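PDB 4Q53: uncharacterized protein from Bacteroides uniformis, which is of unknown function but adopts the cystatin-like fold of the DUF4783 family, which belongs to the NTF2 clan. Local coordinates for residues A[20-25]-A[99-103]. Residues are numbered along the deposited sequence; the frame is centred on the assembly and turned at random.
Sequences LNKYLG and VIHQI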
loop_
_atom_site.group_PDB
_atom_site.type_symbol
_atom_site.label_atom_id
_atom_site.label_comp_id
_atom_site.label_asym_id
_atom_site.label_seq_id
_atom_site.Cartn_x
_atom_site.Cartn_y
_atom_site.Cartn_z
ATOM N N LEU A 20 -3.599 7.513 -2.309
ATOM C CA LEU A 20 -3.667 6.059 -2.306
ATOM C C LEU A 20 -5.117 5.583 -2.414
ATOM O O LEU A 20 -5.432 4.563 -3.033
ATOM C CB LEU A 20 -3.000 5.519 -1.038
ATOM C CG LEU A 20 -2.951 3.998 -0.910
ATOM C CD1 LEU A 20 -2.101 3.384 -2.021
ATOM C CD2 LEU A 20 -2.414 3.618 0.445
ATOM N N ASN A 21 -6.009 6.366 -1.840
ATOM C CA ASN A 21 -7.423 6.024 -1.778
ATOM C C ASN A 21 -8.188 5.653 -3.059
ATOM O O ASN A 21 -9.258 5.284 -3.043
ATOM C CB ASN A 21 -8.167 7.150 -1.028
ATOM C CG ASN A 21 -9.629 6.822 -0.763
ATOM O OD1 ASN A 21 -9.942 5.888 -0.034
ATOM N ND2 ASN A 21 -10.528 7.578 -1.376
ATOM N N LYS A 22 -7.619 6.323 -4.072
ATOM C CA LYS A 22 -8.112 6.356 -5.429
ATOM C C LYS A 22 -7.913 4.972 -5.915
ATOM O O LYS A 22 -8.720 4.468 -6.709
ATOM C CB LYS A 22 -7.283 7.285 -6.326
ATOM C CG LYS A 22 -7.533 8.780 -6.182
ATOM C CD LYS A 22 -6.645 9.590 -7.141
ATOM C CE LYS A 22 -6.802 9.149 -8.593
ATOM N NZ LYS A 22 -5.925 9.904 -9.522
ATOM N N TYR A 23 -6.824 4.347 -5.459
ATOM C CA TYR A 23 -6.653 2.935 -5.868
ATOM C C TYR A 23 -7.097 1.798 -4.952
ATOM O O TYR A 23 -6.890 0.639 -5.261
ATOM C CB TYR A 23 -5.162 2.788 -6.182
ATOM C CG TYR A 23 -4.686 3.969 -6.997
ATOM C CD1 TYR A 23 -4.997 4.059 -8.343
ATOM C CD2 TYR A 23 -3.999 5.030 -6.409
ATOM C CE1 TYR A 23 -4.592 5.142 -9.103
ATOM C CE2 TYR A 23 -3.581 6.123 -7.167
ATOM C CZ TYR A 23 -3.901 6.174 -8.511
ATOM O OH TYR A 23 -3.503 7.240 -9.277
ATOM N N LEU A 24 -7.724 2.127 -3.842
ATOM C CA LEU A 24 -8.136 1.103 -2.886
ATOM C C LEU A 24 -9.411 0.392 -3.342
ATOM O O LEU A 24 -10.313 1.022 -3.886
ATOM C CB LEU A 24 -8.355 1.721 -1.495
ATOM C CG LEU A 24 -7.112 2.273 -0.782
ATOM C CD1 LEU A 24 -7.493 2.960 0.515
ATOM C CD2 LEU A 24 -6.097 1.179 -0.529
ATOM N N GLY A 25 -9.462 -0.924 -3.153
ATOM C CA GLY A 25 -10.691 -1.684 -3.323
ATOM C C GLY A 25 -11.703 -1.346 -2.246
ATOM O O GLY A 25 -11.393 -0.653 -1.276
ATOM N N VAL A 99 -7.366 -2.767 -8.500
ATOM C CA VAL A 99 -7.518 -2.080 -7.218
ATOM C C VAL A 99 -6.798 -2.871 -6.147
ATOM O O VAL A 99 -6.620 -4.085 -6.257
ATOM C CB VAL A 99 -9.008 -1.881 -6.826
ATOM C CG1 VAL A 99 -9.706 -0.996 -7.849
ATOM C CG2 VAL A 99 -9.707 -3.220 -6.695
ATOM N N ILE A 100 -6.385 -2.172 -5.106
ATOM C CA ILE A 100 -5.693 -2.824 -4.017
ATOM C C ILE A 100 -6.646 -3.628 -3.154
ATOM O O ILE A 100 -7.643 -3.099 -2.644
ATOM C CB ILE A 100 -4.974 -1.793 -3.112
ATOM C CG1 ILE A 100 -3.919 -1.044 -3.918
ATOM C CG2 ILE A 100 -4.293 -2.477 -1.930
ATOM C CD1 ILE A 100 -3.402 0.178 -3.225
ATOM N N HIS A 101 -6.287 -4.891 -2.958
ATOM C CA HIS A 101 -7.043 -5.806 -2.122
ATOM C C HIS A 101 -6.304 -6.152 -0.816
ATOM O O HIS A 101 -6.930 -6.525 0.177
ATOM C CB HIS A 101 -7.313 -7.078 -2.920
ATOM C CG HIS A 101 -7.952 -8.169 -2.131
ATOM N ND1 HIS A 101 -9.186 -8.033 -1.531
ATOM C CD2 HIS A 101 -7.526 -9.419 -1.842
ATOM C CE1 HIS A 101 -9.492 -9.157 -0.907
ATOM N NE2 HIS A 101 -8.501 -10.013 -1.080
ATOM N N GLN A 102 -4.979 -6.047 -0.819
ATOM C CA GLN A 102 -4.183 -6.320 0.387
ATOM C C GLN A 102 -2.944 -5.442 0.409
ATOM O O GLN A 102 -2.276 -5.275 -0.625
ATOM C CB GLN A 102 -3.782 -7.806 0.475
ATOM C CG GLN A 102 -2.974 -8.181 1.720
ATOM C CD GLN A 102 -2.768 -9.681 1.858
ATOM O OE1 GLN A 102 -1.653 -10.147 1.983
ATOM N NE2 GLN A 102 -3.861 -10.433 1.887
ATOM N N ILE A 103 -2.647 -4.894 1.589
ATOM C CA ILE A 103 -1.393 -4.200 1.850
ATOM C C ILE A 103 -0.759 -4.850 3.065
ATOM O O ILE A 103 -1.385 -4.911 4.128
ATOM C CB ILE A 103 -1.600 -2.699 2.154
ATOM C CG1 ILE A 103 -2.355 -2.023 1.002
ATOM C CG2 ILE A 103 -0.275 -2.020 2.454
ATOM C CD1 ILE A 103 -2.654 -0.560 1.224
#
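Val99 opens the contact, its CB lying 3.8 Å from Gly25 N, where the short strand 24-25 joins the long strand 97-107 in a parallel bridge within this cystatin-like fold. Val99 also brings its CA to Tyr23 O, a CA-H...O contact of 3.4 Å, while its CG2 packs on Gly25 CA. Ile100 is the centre of the pairing, bonded through both its backbone polar groups to the residues flanking Leu24. Its N donates to Tyr23 O in a nearly straight bond of 2.9 Å (172° at the hydrogen), and its O accepts from Gly25 N, a more bent bond (150°). The type I turn from Leu20 to Tyr23 leads the chain into this pairing. With CG1 anti to the carbonyl carbon (chi1 -62°), Ile100 brings CD1 against both leucines, 3.7 Å from Leu20 CD1 and 3.9 Å from Leu24 CD2; the Leu20 side chain crosses it at about a right angle. Helix 6-14 adds Val8 against both Leu20 and Ile100. From His101 on, the long strand pairs with strand 28-32 through backbone bonds of His101 and Ile103 with Asp29. Ile103 joins the apolar cluster, its CD1 lying 4.2 Å from Leu24 CD2 and 4.3 Å from Leu20 CD2.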